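Local coordinates for protein aminotransferase, class I and II (Erwinia tasmaniensis, PDB 5Z0Q) that belongs to the class I and II aminotransferases, a family of PLP-dependent proteins, and carries pyridoxal-5'-phosphate covalently bound to a lysine, at residues A[207-212]-A[239-244]; A[122-127]-A[173-178]; A[203-208]-A[218-223]; A[324-329]-A[364-369]. All coordinates share one frame; numbering follows the deposited sequence.

Interaction 1 of 4, residues A[207-212]-A[239-244]. With PLP (pyridoxal-5'-phosphate), chain M.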
loop_
_atom_site.group_PDB
_atom_site.type_symbol
_atom_site.label_atom_id
_atom_site.label_comp_id
_atom_site.label_asym_id
_atom_site.label_seq_id
_atom_site.Cartn_x
_atom_site.Cartn_y
_atom_site.Cartn_z
ATOM N N HIS A 207 4.706 13.838 -13.400
ATOM C CA HIS A 207 4.373 15.227 -13.689
ATOM C C HIS A 207 3.944 15.454 -15.134
ATOM O O HIS A 207 3.895 16.606 -15.575
ATOM C CB HIS A 207 5.563 16.135 -13.364
ATOM C CG HIS A 207 5.930 16.158 -11.914
ATOM N ND1 HIS A 207 6.822 15.268 -11.357
ATOM C CD2 HIS A 207 5.524 16.965 -10.905
ATOM C CE1 HIS A 207 6.950 15.525 -10.067
ATOM N NE2 HIS A 207 6.173 16.550 -9.768
ATOM N N CYS A 208 3.619 14.391 -15.874
ATOM C CA CYS A 208 3.328 14.532 -17.297
ATOM C C CYS A 208 2.089 15.379 -17.564
ATOM O O CYS A 208 1.957 15.930 -18.662
ATOM C CB CYS A 208 3.167 13.153 -17.941
ATOM S SG CYS A 208 1.782 12.186 -17.305
ATOM N N ASP A 209 1.184 15.500 -16.596
ATOM C CA ASP A 209 -0.016 16.307 -16.774
ATOM C C ASP A 209 0.202 17.784 -16.472
ATOM O O ASP A 209 -0.699 18.590 -16.732
ATOM C CB ASP A 209 -1.151 15.783 -15.887
ATOM C CG ASP A 209 -1.641 14.411 -16.308
ATOM O OD1 ASP A 209 -1.554 14.091 -17.512
ATOM O OD2 ASP A 209 -2.120 13.656 -15.435
ATOM N N LEU A 210 1.364 18.160 -15.939
ATOM C CA LEU A 210 1.619 19.525 -15.493
ATOM C C LEU A 210 2.561 20.280 -16.428
ATOM O O LEU A 210 3.351 21.114 -15.980
ATOM C CB LEU A 210 2.173 19.520 -14.068
ATOM C CG LEU A 210 1.236 18.958 -12.997
ATOM C CD1 LEU A 210 1.902 18.976 -11.630
ATOM C CD2 LEU A 210 -0.072 19.739 -12.972
ATOM N N VAL A 211 2.482 20.008 -17.727
ATOM C CA VAL A 211 3.298 20.718 -18.706
ATOM C C VAL A 211 2.681 22.089 -18.954
ATOM O O VAL A 211 1.510 22.196 -19.335
ATOM C CB VAL A 211 3.415 19.919 -20.011
ATOM C CG1 VAL A 211 4.227 20.695 -21.037
ATOM C CG2 VAL A 211 4.041 18.558 -19.743
ATOM N N LEU A 212 3.470 23.143 -18.739
ATOM C CA LEU A 212 2.990 24.509 -18.904
ATOM C C LEU A 212 3.441 25.161 -20.202
ATOM O O LEU A 212 2.797 26.115 -20.651
ATOM C CB LEU A 212 3.461 25.387 -17.737
ATOM C CG LEU A 212 3.204 24.913 -16.308
ATOM C CD1 LEU A 212 3.772 25.927 -15.329
ATOM C CD2 LEU A 212 1.721 24.692 -16.062
ATOM N N SER A 239 -1.683 11.337 -8.996
ATOM C CA SER A 239 -1.509 11.746 -7.605
ATOM C C SER A 239 -1.136 13.220 -7.500
ATOM O O SER A 239 -1.734 13.969 -6.719
ATOM C CB SER A 239 -0.451 10.872 -6.929
ATOM O OG SER A 239 -0.906 9.538 -6.786
ATOM N N LYS A 240 -0.149 13.656 -8.279
ATOM C CA LYS A 240 0.286 15.044 -8.228
ATOM C C LYS A 240 -0.517 15.948 -9.149
ATOM O O LYS A 240 -0.633 17.149 -8.878
ATOM C CB LYS A 240 1.770 15.144 -8.583
ATOM C CG LYS A 240 2.664 14.358 -7.652
ATOM C CD LYS A 240 4.121 14.697 -7.876
ATOM C CE LYS A 240 4.803 15.013 -6.562
ATOM N NZ LYS A 240 4.662 13.903 -5.582
ATOM N N SER A 241 -1.071 15.401 -10.232
ATOM C CA SER A 241 -1.873 16.215 -11.136
ATOM C C SER A 241 -3.133 16.720 -10.448
ATOM O O SER A 241 -3.575 17.847 -10.697
ATOM C CB SER A 241 -2.232 15.406 -12.383
ATOM O OG SER A 241 -1.100 14.711 -12.878
ATOM N N PHE A 242 -3.721 15.902 -9.574
ATOM C CA PHE A 242 -4.986 16.230 -8.928
ATOM C C PHE A 242 -4.887 16.240 -7.408
ATOM O O PHE A 242 -5.922 16.240 -6.732
ATOM C CB PHE A 242 -6.073 15.253 -9.385
ATOM C CG PHE A 242 -6.361 15.320 -10.858
ATOM C CD1 PHE A 242 -5.610 14.584 -11.761
ATOM C CD2 PHE A 242 -7.374 16.132 -11.340
ATOM C CE1 PHE A 242 -5.867 14.653 -13.117
ATOM C CE2 PHE A 242 -7.638 16.204 -12.694
ATOM C CZ PHE A 242 -6.883 15.463 -13.584
ATOM N N ASN A 243 -3.670 16.243 -6.859
ATOM C CA ASN A 243 -3.439 16.383 -5.420
ATOM C C ASN A 243 -4.119 15.260 -4.633
ATOM O O ASN A 243 -4.836 15.497 -3.658
ATOM C CB ASN A 243 -3.897 17.759 -4.930
ATOM C CG ASN A 243 -3.267 18.148 -3.609
ATOM O OD1 ASN A 243 -2.212 17.634 -3.236
ATOM N ND2 ASN A 243 -3.909 19.066 -2.896
ATOM N N ILE A 244 -3.885 14.022 -5.065
ATOM C CA ILE A 244 -4.446 12.859 -4.386
ATOM C C ILE A 244 -3.327 11.884 -4.036
ATOM O O ILE A 244 -3.518 10.664 -4.058
ATOM C CB ILE A 244 -5.533 12.177 -5.239
ATOM C CG1 ILE A 244 -4.998 11.843 -6.633
ATOM C CG2 ILE A 244 -6.772 13.059 -5.335
ATOM C CD1 ILE A 244 -5.989 11.097 -7.499
HETATM N N1 PLP M . 7.865 10.572 -8.436
HETATM C C2 PLP M . 8.304 11.881 -8.429
HETATM C C2A PLP M . 9.399 12.311 -9.362
HETATM C C3 PLP M . 7.731 12.803 -7.562
HETATM O O3 PLP M . 8.168 14.102 -7.555
HETATM C C4 PLP M . 6.716 12.406 -6.699
HETATM C C4A PLP M . 5.976 13.429 -5.889
HETATM C C5 PLP M . 6.280 11.085 -6.708
HETATM C C6 PLP M . 6.858 10.171 -7.581
HETATM C C5A PLP M . 5.175 10.664 -5.766
HETATM O O4P PLP M . 5.216 9.275 -5.526
HETATM P P PLP M . 4.320 8.649 -4.343
HETATM O O1P PLP M . 4.541 9.441 -3.075
HETATM O O2P PLP M . 4.707 7.207 -4.111
HETATM O O3P PLP M . 2.868 8.729 -4.749
#
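The His-207 imidazole and the Asp-209 carboxylate meet Lys-240 and Ser-241. At the edge of the His-207 ring, in its plane, CE1 lies 3.1 Å from O3 of pyridoxal-5'-phosphate, while NE2 is 3.4 Å from Lys-240 CD, which comes in obliquely. Ser-241 OG donates to Asp-209 OD2 on the anti side, 2.9 Å away and 19° out of plane. OD2 also accepts from Trp-286 and OD1 forms a salt bridge with Arg-80, so a buried acid is well supplied with donors. Lysine suits position 240 because its long chain, bent at chi3 and chi4, reaches PLP; NZ is bonded covalently to C4A at 1.4 Å, as in the internal aldimine of fold-type-I PLP-dependent proteins. Tyr-66 OH of the second subunit is hydrogen-bonded to the same nitrogen. A type I turn from His-207 to Leu-210 brings Asp-209 and Leu-210 round toward segment 239-244, while the His-207 ring reaches it with its end. Branched, apolar Leu-210 packs CD1 4.2 Å from Lys-240 O.

Interaction 2 of 4, residues A[122-127]-A[173-178]. With PLP (pyridoxal-5'-phosphate), chain M.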
loop_
_atom_site.group_PDB
_atom_site.type_symbol
_atom_site.label_atom_id
_atom_site.label_comp_id
_atom_site.label_asym_id
_atom_site.label_seq_id
_atom_site.Cartn_x
_atom_site.Cartn_y
_atom_site.Cartn_z
ATOM N N THR A 122 21.647 13.801 -11.627
ATOM C CA THR A 122 21.756 14.455 -10.334
ATOM C C THR A 122 21.743 15.957 -10.604
ATOM O O THR A 122 22.461 16.429 -11.505
ATOM C CB THR A 122 23.011 14.046 -9.554
ATOM O OG1 THR A 122 23.156 14.884 -8.400
ATOM C CG2 THR A 122 24.256 14.149 -10.420
ATOM N N PRO A 123 20.926 16.736 -9.875
ATOM C CA PRO A 123 20.020 16.280 -8.813
ATOM C C PRO A 123 18.813 15.524 -9.357
ATOM O O PRO A 123 18.587 15.543 -10.565
ATOM C CB PRO A 123 19.585 17.587 -8.151
ATOM C CG PRO A 123 19.630 18.579 -9.261
ATOM C CD PRO A 123 20.809 18.186 -10.108
ATOM N N ILE A 124 18.057 14.870 -8.477
ATOM C CA ILE A 124 16.926 14.053 -8.903
ATOM C C ILE A 124 16.053 13.729 -7.696
ATOM O O ILE A 124 16.443 13.984 -6.549
ATOM C CB ILE A 124 17.411 12.769 -9.605
ATOM C CG1 ILE A 124 16.338 12.219 -10.549
ATOM C CG2 ILE A 124 17.834 11.724 -8.581
ATOM C CD1 ILE A 124 16.802 11.045 -11.380
ATOM N N TYR A 125 14.865 13.189 -7.953
ATOM C CA TYR A 125 13.987 12.720 -6.893
ATOM C C TYR A 125 14.753 11.766 -5.973
ATOM O O TYR A 125 15.341 10.789 -6.457
ATOM C CB TYR A 125 12.770 12.028 -7.514
ATOM C CG TYR A 125 11.660 11.653 -6.558
ATOM C CD1 TYR A 125 11.175 12.563 -5.629
ATOM C CD2 TYR A 125 11.069 10.397 -6.615
ATOM C CE1 TYR A 125 10.153 12.222 -4.763
ATOM C CE2 TYR A 125 10.044 10.048 -5.755
ATOM C CZ TYR A 125 9.590 10.965 -4.831
ATOM O OH TYR A 125 8.570 10.622 -3.973
ATOM N N PRO A 126 14.785 12.023 -4.666
ATOM C CA PRO A 126 15.703 11.299 -3.761
ATOM C C PRO A 126 15.579 9.784 -3.852
ATOM O O PRO A 126 16.608 9.093 -3.819
ATOM C CB PRO A 126 15.303 11.817 -2.372
ATOM C CG PRO A 126 14.797 13.192 -2.635
ATOM C CD PRO A 126 14.117 13.146 -3.983
ATOM N N PRO A 127 14.370 9.210 -3.953
ATOM C CA PRO A 127 14.283 7.740 -4.054
ATOM C C PRO A 127 15.005 7.144 -5.257
ATOM O O PRO A 127 15.171 5.918 -5.300
ATOM C CB PRO A 127 12.774 7.482 -4.134
ATOM C CG PRO A 127 12.180 8.607 -3.407
ATOM C CD PRO A 127 13.023 9.791 -3.774
ATOM N N ASN A 173 10.907 12.309 -16.432
ATOM C CA ASN A 173 10.413 13.259 -17.422
ATOM C C ASN A 173 8.918 13.493 -17.232
ATOM O O ASN A 173 8.117 12.580 -17.467
ATOM C CB ASN A 173 10.699 12.752 -18.837
ATOM C CG ASN A 173 10.208 13.704 -19.909
ATOM O OD1 ASN A 173 10.057 14.903 -19.672
ATOM N ND2 ASN A 173 9.956 13.172 -21.099
ATOM N N PRO A 174 8.493 14.699 -16.811
ATOM C CA PRO A 174 9.307 15.877 -16.482
ATOM C C PRO A 174 10.196 15.655 -15.260
ATOM O O PRO A 174 9.873 14.831 -14.407
ATOM C CB PRO A 174 8.263 16.961 -16.197
ATOM C CG PRO A 174 7.011 16.476 -16.840
ATOM C CD PRO A 174 7.054 14.992 -16.706
ATOM N N HIS A 175 11.302 16.386 -15.185
ATOM C CA HIS A 175 12.349 16.095 -14.217
ATOM C C HIS A 175 12.088 16.801 -12.894
ATOM O O HIS A 175 11.912 18.021 -12.855
ATOM C CB HIS A 175 13.716 16.504 -14.765
ATOM C CG HIS A 175 14.853 16.134 -13.869
ATOM N ND1 HIS A 175 15.204 16.881 -12.765
ATOM C CD2 HIS A 175 15.714 15.089 -13.906
ATOM C CE1 HIS A 175 16.233 16.314 -12.163
ATOM N NE2 HIS A 175 16.563 15.226 -12.836
ATOM N N ASN A 176 12.067 16.026 -11.818
ATOM C CA ASN A 176 12.069 16.522 -10.447
ATOM C C ASN A 176 13.504 16.562 -9.937
ATOM O O ASN A 176 14.198 15.540 -9.995
ATOM C CB ASN A 176 11.222 15.623 -9.554
ATOM C CG ASN A 176 10.943 16.234 -8.194
ATOM O OD1 ASN A 176 10.753 17.442 -8.068
ATOM N ND2 ASN A 176 10.910 15.395 -7.167
ATOM N N PRO A 177 13.991 17.698 -9.415
ATOM C CA PRO A 177 13.284 18.944 -9.110
ATOM C C PRO A 177 13.410 20.056 -10.153
ATOM O O PRO A 177 12.785 21.105 -9.984
ATOM C CB PRO A 177 13.953 19.382 -7.813
ATOM C CG PRO A 177 15.388 18.965 -8.021
ATOM C CD PRO A 177 15.367 17.723 -8.885
ATOM N N GLY A 178 14.205 19.837 -11.202
ATOM C CA GLY A 178 14.465 20.908 -12.152
ATOM C C GLY A 178 13.211 21.419 -12.838
ATOM O O GLY A 178 13.066 22.622 -13.072
HETATM N N1 PLP M . 7.865 10.572 -8.436
HETATM C C2 PLP M . 8.304 11.881 -8.429
HETATM C C2A PLP M . 9.399 12.311 -9.362
HETATM C C3 PLP M . 7.731 12.803 -7.562
HETATM O O3 PLP M . 8.168 14.102 -7.555
HETATM C C4 PLP M . 6.716 12.406 -6.699
HETATM C C4A PLP M . 5.976 13.429 -5.889
HETATM C C5 PLP M . 6.280 11.085 -6.708
HETATM C C6 PLP M . 6.858 10.171 -7.581
HETATM C C5A PLP M . 5.175 10.664 -5.766
HETATM O O4P PLP M . 5.216 9.275 -5.526
HETATM P P PLP M . 4.320 8.649 -4.343
HETATM O O1P PLP M . 4.541 9.441 -3.075
HETATM O O2P PLP M . 4.707 7.207 -4.111
HETATM O O3P PLP M . 2.868 8.729 -4.749
#
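Asn-176, the residue most covered here, faces both Tyr-125 and pyridoxal-5'-phosphate. With CG anti to its backbone N (chi1 -168°), its amide ends between them: ND2 comes 3.2 Å from Tyr-125 CD1, the amide and ring planes 45° apart, and lies 3.1 Å from PLP O3. A short amide suits the spot, since OD1 can serve a second neighbour, weakly hydrogen-bonded Arg-364. Backbone O of Asn-176 takes a CA-H...O contact from Ile-124 CA at 3.3 Å. His-175 turns the edge of its ring to the carbonyl of Pro-123, whose O is 2.9 Å from CE1 and 3.1 Å from NE2, while Ile-124 CG1 approaches the ring obliquely, nearest NE2. Pro-123 packs CB against Pro-177 CD at 4.3 Å, two rigid rings, each following a cis peptide bond. Tyr-125 is sandwiched between Pro-127 CD and the pyridine, whose C2 sits 3.6 Å above the ring plane. An aromatic stacked on PLP, with an asparagine beside O3, is typical of the fold-type-I aminotransferase pocket.

Interaction 3 of 4, residues A[203-208]-A[218-223]. With PLP (pyridoxal-5'-phosphate), chain M.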
loop_
_atom_site.group_PDB
_atom_site.type_symbol
_atom_site.label_atom_id
_atom_site.label_comp_id
_atom_site.label_asym_id
_atom_site.label_seq_id
_atom_site.Cartn_x
_atom_site.Cartn_y
_atom_site.Cartn_z
ATOM N N SER A 203 11.216 5.101 -16.511
ATOM C CA SER A 203 10.836 6.489 -16.742
ATOM C C SER A 203 9.739 6.885 -15.760
ATOM O O SER A 203 8.638 6.326 -15.793
ATOM C CB SER A 203 10.367 6.687 -18.183
ATOM O OG SER A 203 10.058 8.045 -18.444
ATOM N N ASP A 204 10.043 7.847 -14.892
ATOM C CA ASP A 204 9.077 8.376 -13.935
ATOM C C ASP A 204 8.386 9.572 -14.575
ATOM O O ASP A 204 8.999 10.630 -14.757
ATOM C CB ASP A 204 9.768 8.765 -12.630
ATOM C CG ASP A 204 8.788 9.027 -11.498
ATOM O OD1 ASP A 204 7.695 9.574 -11.755
ATOM O OD2 ASP A 204 9.114 8.685 -10.342
ATOM N N GLU A 205 7.108 9.409 -14.913
ATOM C CA GLU A 205 6.371 10.453 -15.611
ATOM C C GLU A 205 5.159 10.890 -14.796
ATOM O O GLU A 205 4.046 10.989 -15.321
ATOM C CB GLU A 205 5.962 9.959 -17.001
ATOM C CG GLU A 205 7.119 9.313 -17.762
ATOM C CD GLU A 205 6.767 8.926 -19.185
ATOM O OE1 GLU A 205 7.703 8.671 -19.973
ATOM O OE2 GLU A 205 5.563 8.877 -19.517
ATOM N N ILE A 206 5.377 11.160 -13.507
ATOM C CA ILE A 206 4.283 11.553 -12.624
ATOM C C ILE A 206 3.810 12.969 -12.934
ATOM O O ILE A 206 2.626 13.284 -12.768
ATOM C CB ILE A 206 4.722 11.403 -11.154
ATOM C CG1 ILE A 206 3.634 11.893 -10.196
ATOM C CG2 ILE A 206 6.012 12.153 -10.905
ATOM C CD1 ILE A 206 2.356 11.101 -10.265
ATOM N N HIS A 207 4.706 13.838 -13.400
ATOM C CA HIS A 207 4.373 15.227 -13.689
ATOM C C HIS A 207 3.944 15.454 -15.134
ATOM O O HIS A 207 3.895 16.606 -15.575
ATOM C CB HIS A 207 5.563 16.135 -13.364
ATOM C CG HIS A 207 5.930 16.158 -11.914
ATOM N ND1 HIS A 207 6.822 15.268 -11.357
ATOM C CD2 HIS A 207 5.524 16.965 -10.905
ATOM C CE1 HIS A 207 6.950 15.525 -10.067
ATOM N NE2 HIS A 207 6.173 16.550 -9.768
ATOM N N CYS A 208 3.619 14.391 -15.874
ATOM C CA CYS A 208 3.328 14.532 -17.297
ATOM C C CYS A 208 2.089 15.379 -17.564
ATOM O O CYS A 208 1.957 15.930 -18.662
ATOM C CB CYS A 208 3.167 13.153 -17.941
ATOM S SG CYS A 208 1.782 12.186 -17.305
ATOM N N HIS A 218 4.305 16.515 -23.797
ATOM C CA HIS A 218 5.051 15.470 -23.112
ATOM C C HIS A 218 5.119 14.217 -23.978
ATOM O O HIS A 218 4.124 13.805 -24.584
ATOM C CB HIS A 218 4.399 15.141 -21.769
ATOM C CG HIS A 218 4.879 13.856 -21.169
ATOM N ND1 HIS A 218 4.179 12.674 -21.283
ATOM C CD2 HIS A 218 5.993 13.566 -20.454
ATOM C CE1 HIS A 218 4.839 11.713 -20.661
ATOM N NE2 HIS A 218 5.942 12.228 -20.149
ATOM N N ILE A 219 6.299 13.609 -24.032
ATOM C CA ILE A 219 6.514 12.434 -24.872
ATOM C C ILE A 219 6.912 11.259 -23.990
ATOM O O ILE A 219 7.976 11.299 -23.356
ATOM C CB ILE A 219 7.580 12.703 -25.946
ATOM C CG1 ILE A 219 7.095 13.783 -26.913
ATOM C CG2 ILE A 219 7.918 11.425 -26.694
ATOM C CD1 ILE A 219 8.089 14.133 -27.986
ATOM N N PRO A 220 6.096 10.210 -23.900
ATOM C CA PRO A 220 6.516 9.018 -23.154
ATOM C C PRO A 220 7.745 8.381 -23.792
ATOM O O PRO A 220 7.881 8.338 -25.016
ATOM C CB PRO A 220 5.295 8.096 -23.238
ATOM C CG PRO A 220 4.147 9.009 -23.530
ATOM C CD PRO A 220 4.711 10.097 -24.386
ATOM N N PHE A 221 8.645 7.886 -22.940
ATOM C CA PHE A 221 9.873 7.277 -23.440
ATOM C C PHE A 221 9.572 6.056 -24.299
ATOM O O PHE A 221 10.172 5.872 -25.365
ATOM C CB PHE A 221 10.786 6.901 -22.272
ATOM C CG PHE A 221 12.102 6.311 -22.694
ATOM C CD1 PHE A 221 13.176 7.130 -23.000
ATOM C CD2 PHE A 221 12.268 4.937 -22.781
ATOM C CE1 PHE A 221 14.391 6.592 -23.390
ATOM C CE2 PHE A 221 13.480 4.393 -23.170
ATOM C CZ PHE A 221 14.543 5.221 -23.474
ATOM N N ALA A 222 8.637 5.216 -23.860
ATOM C CA ALA A 222 8.310 3.993 -24.580
ATOM C C ALA A 222 7.540 4.242 -25.870
ATOM O O ALA A 222 7.258 3.279 -26.592
ATOM C CB ALA A 222 7.516 3.055 -23.671
ATOM N N SER A 223 7.192 5.490 -26.180
ATOM C CA SER A 223 6.493 5.810 -27.417
ATOM C C SER A 223 7.433 6.209 -28.547
ATOM O O SER A 223 6.968 6.406 -29.676
ATOM C CB SER A 223 5.479 6.935 -27.177
ATOM O OG SER A 223 6.121 8.119 -26.736
HETATM N N1 PLP M . 7.865 10.572 -8.436
HETATM C C2 PLP M . 8.304 11.881 -8.429
HETATM C C2A PLP M . 9.399 12.311 -9.362
HETATM C C3 PLP M . 7.731 12.803 -7.562
HETATM O O3 PLP M . 8.168 14.102 -7.555
HETATM C C4 PLP M . 6.716 12.406 -6.699
HETATM C C4A PLP M . 5.976 13.429 -5.889
HETATM C C5 PLP M . 6.280 11.085 -6.708
HETATM C C6 PLP M . 6.858 10.171 -7.581
HETATM C C5A PLP M . 5.175 10.664 -5.766
HETATM O O4P PLP M . 5.216 9.275 -5.526
HETATM P P PLP M . 4.320 8.649 -4.343
HETATM O O1P PLP M . 4.541 9.441 -3.075
HETATM O O2P PLP M . 4.707 7.207 -4.111
HETATM O O3P PLP M . 2.868 8.729 -4.749
#
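Hydrogen bonding centres on Glu-205, whose OE1 accepts from Phe-221 N at 3.2 Å through its syn lone pair, and from Ser-203 OG at 2.9 Å on the anti side. The extended glutamate chain is long enough to span the gap, and the two bonds on OE1, syn and anti, help to set the rotation of the carboxylate. Aromatic contacts gather on His-218. Cys-208 CB sits over the middle of one imidazole face, 3.5 Å from the centroid and 8° off the normal, a CH-pi contact that a small cysteine can make closely. At the ring's edge Glu-205 OE2 comes 3.1 Å from CE1, carboxylate and ring being nearly perpendicular (88°). Contacts with pyridoxal-5'-phosphate leave from the other side of the segment: Asp-204 OD2 is 3.0 Å from PLP N1, as is the aspartate of fold-type-I relatives, and Ile-206 CG2 packs 3.4 Å from C2. Strand 200-204 runs between strands 166-172 and 232-236 of the large sheet, and Phe-221 plugs against helix 184-197 through Leu-191 and against helix 226-229 through Ala-228.

Interaction 4 of 4, residues A[324-329]-A[364-369]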
loop_
_atom_site.group_PDB
_atom_site.type_symbol
_atom_site.label_atom_id
_atom_site.label_comp_id
_atom_site.label_asym_id
_atom_site.label_seq_id
_atom_site.Cartn_x
_atom_site.Cartn_y
_atom_site.Cartn_z
ATOM N N ALA A 324 7.589 22.565 -16.119
ATOM C CA ALA A 324 6.531 21.736 -15.554
ATOM C C ALA A 324 6.333 22.106 -14.092
ATOM O O ALA A 324 7.269 22.010 -13.292
ATOM C CB ALA A 324 6.860 20.247 -15.690
ATOM N N SER A 325 5.116 22.527 -13.757
ATOM C CA SER A 325 4.743 22.850 -12.389
ATOM C C SER A 325 4.925 21.630 -11.483
ATOM O O SER A 325 4.932 20.484 -11.941
ATOM C CB SER A 325 3.295 23.346 -12.364
ATOM O OG SER A 325 3.248 24.758 -12.462
ATOM N N PHE A 326 5.069 21.873 -10.175
ATOM C CA PHE A 326 4.939 23.190 -9.544
ATOM C C PHE A 326 6.134 23.543 -8.663
ATOM O O PHE A 326 5.979 24.139 -7.595
ATOM C CB PHE A 326 3.649 23.245 -8.721
ATOM C CG PHE A 326 3.346 21.970 -7.982
ATOM C CD1 PHE A 326 3.880 21.738 -6.725
ATOM C CD2 PHE A 326 2.532 21.001 -8.548
ATOM C CE1 PHE A 326 3.607 20.565 -6.043
ATOM C CE2 PHE A 326 2.257 19.825 -7.874
ATOM C CZ PHE A 326 2.794 19.607 -6.619
ATOM N N LEU A 327 7.325 23.160 -9.118
ATOM C CA LEU A 327 8.578 23.477 -8.447
ATOM C C LEU A 327 9.636 23.671 -9.525
ATOM O O LEU A 327 9.581 23.025 -10.575
ATOM C CB LEU A 327 8.990 22.367 -7.464
ATOM C CG LEU A 327 7.881 21.637 -6.693
ATOM C CD1 LEU A 327 7.608 20.268 -7.300
ATOM C CD2 LEU A 327 8.188 21.528 -5.207
ATOM N N GLY A 328 10.600 24.558 -9.276
ATOM C CA GLY A 328 10.759 25.287 -8.030
ATOM C C GLY A 328 12.200 25.206 -7.551
ATOM O O GLY A 328 12.467 25.214 -6.353
ATOM N N TRP A 329 13.131 25.143 -8.505
ATOM C CA TRP A 329 14.535 24.829 -8.245
ATOM C C TRP A 329 15.346 26.122 -8.236
ATOM O O TRP A 329 15.611 26.703 -9.294
ATOM C CB TRP A 329 15.044 23.853 -9.304
ATOM C CG TRP A 329 16.309 23.112 -8.974
ATOM C CD1 TRP A 329 17.418 23.008 -9.760
ATOM C CD2 TRP A 329 16.586 22.352 -7.789
ATOM N NE1 TRP A 329 18.371 22.238 -9.138
ATOM C CE2 TRP A 329 17.885 21.825 -7.926
ATOM C CE3 TRP A 329 15.865 22.075 -6.622
ATOM C CZ2 TRP A 329 18.477 21.033 -6.945
ATOM C CZ3 TRP A 329 16.457 21.289 -5.648
ATOM C CH2 TRP A 329 17.749 20.778 -5.816
ATOM N N ARG A 364 14.252 23.741 -2.987
ATOM C CA ARG A 364 13.091 23.501 -3.831
ATOM C C ARG A 364 11.911 24.321 -3.327
ATOM O O ARG A 364 11.548 24.241 -2.149
ATOM C CB ARG A 364 12.735 22.013 -3.873
ATOM C CG ARG A 364 11.867 21.636 -5.067
ATOM C CD ARG A 364 11.570 20.146 -5.117
ATOM N NE ARG A 364 10.698 19.723 -4.026
ATOM C CZ ARG A 364 10.139 18.521 -3.942
ATOM N NH1 ARG A 364 10.359 17.617 -4.888
ATOM N NH2 ARG A 364 9.356 18.221 -2.913
ATOM N N PHE A 365 11.320 25.108 -4.222
ATOM C CA PHE A 365 10.231 26.018 -3.889
ATOM C C PHE A 365 8.915 25.421 -4.374
ATOM O O PHE A 365 8.756 25.146 -5.569
ATOM C CB PHE A 365 10.466 27.389 -4.525
ATOM C CG PHE A 365 9.650 28.498 -3.918
ATOM C CD1 PHE A 365 8.276 28.543 -4.085
ATOM C CD2 PHE A 365 10.263 29.510 -3.200
ATOM C CE1 PHE A 365 7.529 29.563 -3.532
ATOM C CE2 PHE A 365 9.519 30.534 -2.648
ATOM C CZ PHE A 365 8.152 30.560 -2.815
ATOM N N ASN A 366 7.973 25.233 -3.455
ATOM C CA ASN A 366 6.646 24.719 -3.782
ATOM C C ASN A 366 5.699 25.909 -3.892
ATOM O O ASN A 366 5.230 26.438 -2.881
ATOM C CB ASN A 366 6.176 23.720 -2.730
ATOM C CG ASN A 366 4.913 22.980 -3.141
ATOM O OD1 ASN A 366 4.136 23.454 -3.972
ATOM N ND2 ASN A 366 4.701 21.807 -2.555
ATOM N N PHE A 367 5.417 26.335 -5.123
ATOM C CA PHE A 367 4.442 27.389 -5.365
ATOM C C PHE A 367 3.074 26.832 -5.748
ATOM O O PHE A 367 2.274 27.539 -6.370
ATOM C CB PHE A 367 4.952 28.365 -6.429
ATOM C CG PHE A 367 5.286 27.728 -7.751
ATOM C CD1 PHE A 367 4.326 27.608 -8.743
ATOM C CD2 PHE A 367 6.570 27.280 -8.014
ATOM C CE1 PHE A 367 4.634 27.034 -9.963
ATOM C CE2 PHE A 367 6.887 26.710 -9.234
ATOM C CZ PHE A 367 5.918 26.586 -10.209
ATOM N N GLY A 368 2.794 25.581 -5.388
ATOM C CA GLY A 368 1.469 25.019 -5.552
ATOM C C GLY A 368 0.575 25.383 -4.385
ATOM O O GLY A 368 0.339 24.568 -3.487
ATOM N N CYS A 369 0.074 26.614 -4.390
ATOM C CA CYS A 369 -0.663 27.171 -3.267
ATOM C C CYS A 369 -1.422 28.395 -3.758
ATOM O O CYS A 369 -1.140 28.902 -4.851
ATOM C CB CYS A 369 0.286 27.542 -2.115
ATOM S SG CYS A 369 1.590 28.695 -2.586
#
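Asn-366 OD1, 3.3 Å from Phe-326 CD1 across the contact, also accepts a hydrogen bond from Gly-368 N at 2.9 Å. This donor lies in the carbonyl plane, the angle at the oxygen being 155°, and closes an Asx turn, for which asparagine is well suited. The amide and the Phe-326 ring run alongside each other in the same direction, their planes 25° apart; ND2 meanwhile donates to Asp-42 O. Phe-367 has CG between its backbone N and carbonyl carbon (chi1 58°), which folds the ring back so that one face lies under Phe-326 O, 3.1 Å from the ring plane; its own backbone N gives that oxygen a weak hydrogen bond. Leu-327 CD2 lies over one face of the Arg-364 guanidinium, toward its NE end, while NH2 donates to Trp-39 O. At Gly-328 the backbone has a positive phi, which glycine tolerates readily. Trp-329 and Arg-364 form an antiparallel, non-hydrogen-bonded pair with CA atoms 4.8 Å apart, Arg-364 CB touching the indole edge. Strands 329-331 and 362-364 thus neighbour each other in the five-stranded sheet, while Phe-365 and Phe-367 pack on helices 290-313 and 371-385.

How the interactions relate
Interactions 1, 2 and 3 surround the same pyridoxal-5'-phosphate: interaction 1 holds its covalent link, interaction 2 covers one face of the pyridine, and interaction 3 covers the opposite face and reaches N1. Interactions 1 and 3 share His-207 and Cys-208, and Lys-240 CD packs 3.7 Å from Ile-206 CG1. Interaction 2 joins interaction 3 where Asn-173 N lies 3.0 Å from Asp-204 O, a probable hydrogen bond between adjacent strand ends. Interaction 4 stands farther back but brings the Arg-364 side chain to about 5 Å from PLP, its NH1 and Asn-176 OD1, 3.2 Å apart, tying it weakly to interaction 2. Leu-210 O, 3.2 Å from Ser-325 N, probably hydrogen-bonds interaction 1 to interaction 4.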